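Side-chain contacts in cellulosomal scaffoldin (Bacteroides cellulosolvens, PDB 1TYJ), which probably binds the dockerin modules of partner proteins through cohesin modules such as this type-II one, helping to assemble the cellulosome: residues 96-101 with 147-152; 20-25 with 129-134; 61-66 with 88-93. All coordinates share one frame; numbering follows the deposited sequence.

Contact 1: 96-101 with 147-152; sequences SAYRAS and FDWDGN
Arg99 on helix 95-100 and Trp149 in the loop after strand 144-148 form the nearest backbone pair, their CA atoms 6.5 Å apart. Trp149 enters between two consecutive residues of the helix and meets each with a different part of its indole. Its six-membered ring stands edge-on over the face of Tyr98, in a T-shaped pair with planes at 81°; Trp149 CE3 lies above the centre of the phenol ring, 3.5 Å from its plane. One face of the indole is covered by Arg99, whose CG sits 3.5 Å from the centroid of the five-membered ring, a CH-pi contact almost on the ring normal. The Arg99 chain then bends at chi3 (-55°), bringing its guanidinium edge to the backbone of the turn: Arg99 NH1 donates to Trp149 O over 2.9 Å, in the guanidinium plane and with a fairly straight N-H...O angle of 156°. An alanine in place of Trp149 would probably leave the Tyr98 face and Arg99 CG without their aromatic partner and let the helix shift against the turn. The contact thus ties the short alpha helix, which follows strand 85-92 of this beta-sandwich, to one end of the sandwich. Tyr98 OH is fixed separately, by hydrogen bonds with Phe30 O and Glu105 N. The loop itself is a type I turn from Asp148 to Gly151, shaped by an Asx turn: Asp150 N and Asn152 N approach Asp148 OD1 from opposite faces of the carboxylate, while Asn152 ND2 takes the syn lone pair of Asp148 OD2.

Contact 2: 20-25 with 129-134; sequences LTINVD and ATFENG
Thr130 OG1 donates to Glu132 OE2 over 2.7 Å, in one of two modelled conformers of the threonine, and this short polar bond stays within 129-134. It reaches the carboxylate on its anti side, tilted out of the plane. No hydrogen bond crosses to 20-25, as expected where the two sheets of a beta-sandwich face each other: strand 17-25 belongs to one sheet, strand 126-131 to the other, and between these two segments the touching side chains are all apolar. The backbones keep the distance that side chains need, with CA of Leu20 8.4 Å from CA of Ala129 and CA of Ile22 10.7 Å from CA of Phe131. At the wider pair a branched aliphatic chain and a ring approach from opposite directions. The CG1 branch of Ile22 lies beside the backbone N (chi1 -57°), which puts CG2 anti to that N, and it is this methyl that meets the outer rim of Phe131, near the ring plane and not over a face. The phenyl ring also makes an edge-to-face pair with Phe35 on strand 30-38, whose Ile37 touches both Ile22 and Ala129, so the buried layer is shared by several strands. Phe131 N is hydrogen-bonded to Gln163 OE1. The narrower pair is simpler, one methyl against another, Leu20 CD2 lying 4.3 Å from Ala129 CB, while the edge contact closes to 3.9 Å between Ile22 CG2 and Phe131 CZ.

Contact 3: 61-66 with 88-93; sequences PDYGTL and FGRLYM
Pro61 presses its CG squarely onto the phenyl ring of Phe88, and this is the tight, enclosed half of the contact. The methylene stands over the centre of the ring, 3.5 Å from its centroid and almost on the normal, so that Pro61 CG is nearly equally far from all six ring carbons: a textbook CH-pi contact between a pyrrolidine and an aromatic face. Phe88 offers that face with its CG lodged between the backbone N and the carbonyl carbon. Both residues are buried, and Ala111, Val113 and Ile37 pack around them. Two residues further along each segment the chemistry changes, and the contact reaches its solvent side. Tyr63 is exposed, close to a bound 1,2-ethanediol, and receives the guanidinium of the buried Arg90 over one face. This is a cation-pi contact, with Arg90 CZ 4.3 Å from the Tyr63 ring centroid and 26° off the normal; the two flat groups are not stacked parallel, for their planes are 49° apart. The Arg90 chain is extended as far as NE, and the turn about the final bond (chi4 96°) sets the guanidinium obliquely over the ring. Arg90 NH1 comes within 3.3 Å of Tyr63 OH, but the angle is too poor for a hydrogen bond. Both atoms turn instead to Asp75, NH1 in a salt bridge with one carboxylate oxygen and the hydroxyl in a hydrogen bond with the other, so a shared acid positions ring and cation and would be expected to offset the arginine's charge. Arg90 NE is further held by Leu67 O. The short, weakly bonded strand 62-63 pairs antiparallel with strand 108-117 in one sheet, while strand 85-92 runs antiparallel between strands 30-38 and 73-77 in the other.

The three contacts illustrate how chemistry follows depth. Contact 2, whose centre lies about 5 Å from that of the chain, is purely apolar between the two facing sheets; contact 3 joins those sheets too, yet passes from a buried apolar end to a polar, solvent-facing one. Contact 1, centred about 21 Å out, is the surface one, only partly buried, and depends on aromatic stacking, a hydrogen bond and a turn. Contacts 2 and 3 touch where Val24 CG2 lies 3.7 Å from Leu66 CD1 and Ile22 meets Phe88. Contacts 1 and 3 are consecutive, strand 85-92 leading into helix 95-100, and meet where Tyr98 CD2 packs 3.5 Å from Tyr92 CD1. Contacts 1 and 2 do not touch.

Contact 1: 96-101 with 147-152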
# COMPACT_ATOMS: atom_id res chain seq x y z
N SER A 96 4.12 0.56 -23.54
CA SER A 96 4.55 1.31 -24.73
C SER A 96 3.81 2.66 -24.75
O SER A 96 4.43 3.71 -25.03
CB SER A 96 4.32 0.51 -26.03
OG SER A 96 2.97 0.52 -26.38
N ALA A 97 2.51 2.67 -24.43
CA ALA A 97 1.76 3.94 -24.42
C ALA A 97 2.27 4.86 -23.31
O ALA A 97 2.38 6.08 -23.49
CB ALA A 97 0.27 3.71 -24.29
N TYR A 98 2.58 4.27 -22.17
CA TYR A 98 3.15 4.97 -21.03
C TYR A 98 4.49 5.63 -21.41
O TYR A 98 4.70 6.82 -21.18
CB TYR A 98 3.29 4.00 -19.84
CG TYR A 98 3.87 4.59 -18.56
CD1 TYR A 98 3.71 5.97 -18.24
CD2 TYR A 98 4.56 3.77 -17.65
CE1 TYR A 98 4.26 6.50 -17.10
CE2 TYR A 98 5.08 4.26 -16.49
CZ TYR A 98 4.91 5.66 -16.21
OH TYR A 98 5.48 6.13 -15.06
N ARG A 99 5.36 4.88 -22.06
CA ARG A 99 6.67 5.40 -22.44
C ARG A 99 6.48 6.54 -23.42
O ARG A 99 7.22 7.53 -23.36
CB ARG A 99 7.55 4.32 -23.08
CG ARG A 99 8.09 3.31 -22.08
CD ARG A 99 9.13 2.35 -22.66
NE ARG A 99 8.66 1.61 -23.85
CZ ARG A 99 8.13 0.37 -23.83
NH1 ARG A 99 8.01 -0.30 -22.69
NH2 ARG A 99 7.73 -0.22 -24.96
N ALA A 100 5.47 6.43 -24.29
CA ALA A 100 5.24 7.44 -25.33
C ALA A 100 4.65 8.75 -24.78
O ALA A 100 4.68 9.80 -25.45
CB ALA A 100 4.35 6.87 -26.38
N SER A 101 4.13 8.71 -23.56
CA SER A 101 3.55 9.89 -22.90
C SER A 101 4.58 10.93 -22.54
O SER A 101 4.23 12.12 -22.40
CB SER A 101 2.78 9.50 -21.61
OG SER A 101 3.69 9.20 -20.55
N PHE A 147 8.26 -1.84 -10.23
CA PHE A 147 8.65 -2.03 -11.63
C PHE A 147 8.78 -0.73 -12.34
O PHE A 147 8.15 0.28 -11.96
CB PHE A 147 7.60 -2.91 -12.34
CG PHE A 147 7.46 -4.25 -11.69
CD1 PHE A 147 6.58 -4.42 -10.62
CD2 PHE A 147 8.26 -5.30 -12.10
CE1 PHE A 147 6.50 -5.68 -9.95
CE2 PHE A 147 8.16 -6.56 -11.47
CZ PHE A 147 7.29 -6.73 -10.40
N ASP A 148 9.57 -0.74 -13.40
CA ASP A 148 9.71 0.46 -14.24
C ASP A 148 9.03 0.25 -15.61
O ASP A 148 8.46 -0.83 -15.89
CB ASP A 148 11.17 0.91 -14.36
CG ASP A 148 11.98 0.06 -15.37
OD1 ASP A 148 11.37 -0.83 -16.05
OD2 ASP A 148 13.21 0.31 -15.47
N TRP A 149 9.03 1.29 -16.45
CA TRP A 149 8.28 1.22 -17.68
C TRP A 149 8.92 0.43 -18.81
O TRP A 149 8.36 0.38 -19.91
CB TRP A 149 7.82 2.60 -18.13
CG TRP A 149 8.88 3.53 -18.66
CD1 TRP A 149 10.19 3.27 -18.96
CD2 TRP A 149 8.67 4.91 -18.96
NE1 TRP A 149 10.81 4.42 -19.45
CE2 TRP A 149 9.88 5.43 -19.47
CE3 TRP A 149 7.55 5.75 -18.89
CZ2 TRP A 149 10.01 6.77 -19.87
CZ3 TRP A 149 7.69 7.10 -19.29
CH2 TRP A 149 8.92 7.58 -19.76
N ASP A 150 10.06 -0.20 -18.52
CA ASP A 150 10.66 -1.17 -19.47
C ASP A 150 10.41 -2.59 -19.00
O ASP A 150 10.85 -3.54 -19.66
CB ASP A 150 12.16 -0.91 -19.63
CG ASP A 150 12.44 0.44 -20.33
OD1 ASP A 150 11.77 0.74 -21.35
OD2 ASP A 150 13.28 1.23 -19.83
N GLY A 151 9.69 -2.74 -17.89
CA GLY A 151 9.45 -4.06 -17.30
C GLY A 151 10.61 -4.58 -16.48
O GLY A 151 10.69 -5.79 -16.28
N ASN A 152 11.51 -3.69 -16.02
CA ASN A 152 12.51 -4.07 -15.02
C ASN A 152 11.92 -4.12 -13.64
O ASN A 152 11.06 -3.28 -13.30
CB ASN A 152 13.68 -3.09 -14.98
CG ASN A 152 14.44 -3.03 -16.30
OD1 ASN A 152 14.97 -4.04 -16.77
ND2 ASN A 152 14.52 -1.84 -16.89

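Contact 2: 20-25 with 129-134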
# COMPACT_ATOMS: atom_id res chain seq x y z
N LEU A 20 -3.55 4.91 6.19
CA LEU A 20 -2.16 4.81 5.77
C LEU A 20 -2.10 5.20 4.28
O LEU A 20 -2.63 4.48 3.43
CB LEU A 20 -1.71 3.35 5.91
CG LEU A 20 -0.21 3.07 5.66
CD1 LEU A 20 0.63 3.70 6.79
CD2 LEU A 20 0.08 1.57 5.55
N THR A 21 -1.47 6.33 3.98
CA THR A 21 -1.22 6.69 2.60
C THR A 21 0.17 6.13 2.25
O THR A 21 1.15 6.32 3.01
CB THR A 21 -1.26 8.20 2.43
OG1 THR A 21 -2.60 8.68 2.68
CG2 THR A 21 -0.84 8.60 1.01
N ILE A 22 0.24 5.41 1.12
CA ILE A 22 1.49 4.72 0.74
C ILE A 22 2.04 5.43 -0.47
O ILE A 22 1.33 5.56 -1.49
CB ILE A 22 1.27 3.24 0.41
CG1 ILE A 22 0.61 2.50 1.59
CG2 ILE A 22 2.61 2.58 -0.04
CD1 ILE A 22 0.06 1.12 1.23
N ASN A 23 3.27 5.92 -0.33
CA ASN A 23 3.96 6.69 -1.38
C ASN A 23 5.16 5.93 -1.93
O ASN A 23 5.74 5.07 -1.26
CB ASN A 23 4.44 8.04 -0.79
CG ASN A 23 3.29 8.81 -0.13
OD1 ASN A 23 2.29 9.06 -0.76
ND2 ASN A 23 3.44 9.15 1.17
N VAL A 24 5.55 6.27 -3.16
CA VAL A 24 6.89 5.92 -3.63
C VAL A 24 7.64 7.25 -3.78
O VAL A 24 7.02 8.30 -3.98
CB VAL A 24 6.89 5.13 -4.94
CG1 VAL A 24 6.22 3.80 -4.73
CG2 VAL A 24 6.15 5.87 -6.05
N ASP A 25 8.97 7.20 -3.74
CA ASP A 25 9.76 8.41 -3.98
C ASP A 25 11.03 8.01 -4.75
O ASP A 25 11.67 7.02 -4.39
CB ASP A 25 10.13 9.04 -2.64
CG ASP A 25 10.90 10.32 -2.81
OD1 ASP A 25 12.01 10.39 -2.26
OD2 ASP A 25 10.41 11.23 -3.51
N ALA A 129 0.88 -0.78 10.52
CA ALA A 129 1.02 -1.94 9.65
C ALA A 129 2.50 -2.15 9.40
O ALA A 129 3.31 -1.27 9.70
CB ALA A 129 0.28 -1.71 8.32
N THR A 130 2.83 -3.30 8.82
CA THR A 130 4.18 -3.59 8.38
C THR A 130 4.19 -4.13 6.94
O THR A 130 3.30 -4.90 6.56
CB THR A 130 4.84 -4.64 9.34
OG1 THR A 130 4.12 -5.87 9.29
CG2 THR A 130 4.87 -4.13 10.79
N PHE A 131 5.18 -3.74 6.14
CA PHE A 131 5.37 -4.41 4.86
C PHE A 131 6.24 -5.65 5.13
O PHE A 131 7.35 -5.53 5.68
CB PHE A 131 6.14 -3.48 3.91
CG PHE A 131 5.36 -2.26 3.48
CD1 PHE A 131 5.47 -1.07 4.19
CD2 PHE A 131 4.59 -2.29 2.32
CE1 PHE A 131 4.76 0.11 3.77
CE2 PHE A 131 3.88 -1.13 1.87
CZ PHE A 131 3.97 0.07 2.60
N GLU A 132 5.77 -6.84 4.77
CA GLU A 132 6.55 -8.05 5.06
C GLU A 132 6.32 -9.08 3.98
O GLU A 132 5.20 -9.24 3.51
CB GLU A 132 6.07 -8.68 6.36
CG GLU A 132 6.44 -7.98 7.64
CD GLU A 132 5.97 -8.77 8.86
OE1 GLU A 132 6.16 -10.03 8.86
OE2 GLU A 132 5.42 -8.15 9.81
N ASN A 133 7.38 -9.81 3.61
CA ASN A 133 7.30 -10.84 2.59
C ASN A 133 6.22 -11.82 2.99
O ASN A 133 6.01 -12.08 4.19
CB ASN A 133 8.65 -11.56 2.47
CG ASN A 133 9.79 -10.65 1.94
OD1 ASN A 133 10.97 -10.86 2.24
ND2 ASN A 133 9.44 -9.67 1.13
N GLY A 134 5.53 -12.37 2.01
CA GLY A 134 4.58 -13.44 2.32
C GLY A 134 4.25 -14.12 1.03
O GLY A 134 5.14 -14.55 0.30

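Contact 3: 61-66 with 88-93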
# COMPACT_ATOMS: atom_id res chain seq x y z
N PRO A 61 -7.76 -1.52 -2.17
CA PRO A 61 -7.58 -0.24 -1.48
C PRO A 61 -7.82 0.99 -2.34
O PRO A 61 -7.94 0.91 -3.57
CB PRO A 61 -6.10 -0.27 -1.05
CG PRO A 61 -5.80 -1.82 -0.90
CD PRO A 61 -6.55 -2.38 -2.11
N ASP A 62 -7.91 2.15 -1.69
CA ASP A 62 -8.13 3.38 -2.40
C ASP A 62 -6.92 3.73 -3.26
O ASP A 62 -5.80 3.36 -2.96
CB ASP A 62 -8.41 4.53 -1.43
CG ASP A 62 -9.62 4.26 -0.54
OD1 ASP A 62 -10.77 4.36 -1.03
OD2 ASP A 62 -9.43 3.87 0.64
N TYR A 63 -7.17 4.44 -4.36
CA TYR A 63 -6.09 4.88 -5.21
C TYR A 63 -5.38 6.14 -4.65
O TYR A 63 -5.91 6.86 -3.78
CB TYR A 63 -6.63 5.19 -6.60
CG TYR A 63 -7.24 4.03 -7.35
CD1 TYR A 63 -8.41 4.21 -8.09
CD2 TYR A 63 -6.63 2.75 -7.35
CE1 TYR A 63 -8.99 3.17 -8.82
CE2 TYR A 63 -7.23 1.67 -8.04
CZ TYR A 63 -8.39 1.89 -8.79
OH TYR A 63 -8.99 0.89 -9.53
N GLY A 64 -4.16 6.33 -5.14
CA GLY A 64 -3.40 7.56 -4.95
C GLY A 64 -3.46 8.37 -6.23
O GLY A 64 -4.40 8.24 -7.03
N THR A 65 -2.46 9.19 -6.44
CA THR A 65 -2.44 10.02 -7.65
C THR A 65 -1.64 9.38 -8.80
O THR A 65 -1.83 9.73 -9.97
CB THR A 65 -1.87 11.41 -7.37
OG1 THR A 65 -0.56 11.25 -6.87
CG2 THR A 65 -2.67 12.10 -6.26
N LEU A 66 -0.72 8.46 -8.46
CA LEU A 66 0.04 7.77 -9.50
C LEU A 66 -0.72 6.57 -10.07
O LEU A 66 -1.71 6.10 -9.49
CB LEU A 66 1.39 7.27 -8.92
CG LEU A 66 2.31 8.37 -8.38
CD1 LEU A 66 3.73 7.80 -8.08
CD2 LEU A 66 2.38 9.57 -9.33
N PHE A 88 -2.03 -6.69 -2.51
CA PHE A 88 -2.68 -6.03 -3.63
C PHE A 88 -1.64 -5.33 -4.47
O PHE A 88 -0.48 -5.15 -4.07
CB PHE A 88 -3.72 -4.99 -3.11
CG PHE A 88 -3.12 -3.93 -2.18
CD1 PHE A 88 -2.75 -2.66 -2.70
CD2 PHE A 88 -2.94 -4.19 -0.81
CE1 PHE A 88 -2.20 -1.68 -1.88
CE2 PHE A 88 -2.36 -3.22 0.02
CZ PHE A 88 -2.01 -1.96 -0.49
N GLY A 89 -2.05 -4.90 -5.65
CA GLY A 89 -1.09 -4.24 -6.52
C GLY A 89 -1.83 -3.55 -7.65
O GLY A 89 -3.03 -3.80 -7.88
N ARG A 90 -1.09 -2.72 -8.38
CA ARG A 90 -1.63 -2.04 -9.55
C ARG A 90 -0.49 -1.76 -10.50
O ARG A 90 0.63 -1.43 -10.07
CB ARG A 90 -2.33 -0.73 -9.15
CG ARG A 90 -2.91 0.05 -10.36
CD ARG A 90 -3.80 1.19 -9.82
NE ARG A 90 -4.21 2.11 -10.88
CZ ARG A 90 -5.38 2.03 -11.53
NH1 ARG A 90 -6.24 1.04 -11.26
NH2 ARG A 90 -5.69 2.94 -12.46
N LEU A 91 -0.73 -1.96 -11.78
CA LEU A 91 0.33 -1.74 -12.78
C LEU A 91 -0.23 -1.29 -14.11
O LEU A 91 -1.38 -1.58 -14.45
CB LEU A 91 1.19 -2.98 -12.94
CG LEU A 91 0.46 -4.22 -13.41
CD1 LEU A 91 0.39 -4.36 -14.93
CD2 LEU A 91 1.19 -5.43 -12.80
N TYR A 92 0.60 -0.57 -14.86
CA TYR A 92 0.22 -0.22 -16.20
C TYR A 92 0.56 -1.39 -17.11
O TYR A 92 1.71 -1.84 -17.13
CB TYR A 92 1.04 0.97 -16.65
CG TYR A 92 0.68 2.32 -16.10
CD1 TYR A 92 1.68 3.20 -15.73
CD2 TYR A 92 -0.66 2.71 -15.96
CE1 TYR A 92 1.36 4.52 -15.28
CE2 TYR A 92 -1.00 4.03 -15.50
CZ TYR A 92 0.05 4.90 -15.15
OH TYR A 92 -0.18 6.18 -14.71
N MET A 93 -0.43 -1.87 -17.87
CA MET A 93 -0.13 -2.99 -18.82
C MET A 93 0.42 -2.45 -20.15
O MET A 93 1.25 -3.10 -20.79
CB MET A 93 -1.36 -3.86 -19.05
CG MET A 93 -1.86 -4.56 -17.80
SD MET A 93 -3.19 -5.76 -18.17
CE MET A 93 -4.49 -4.62 -18.54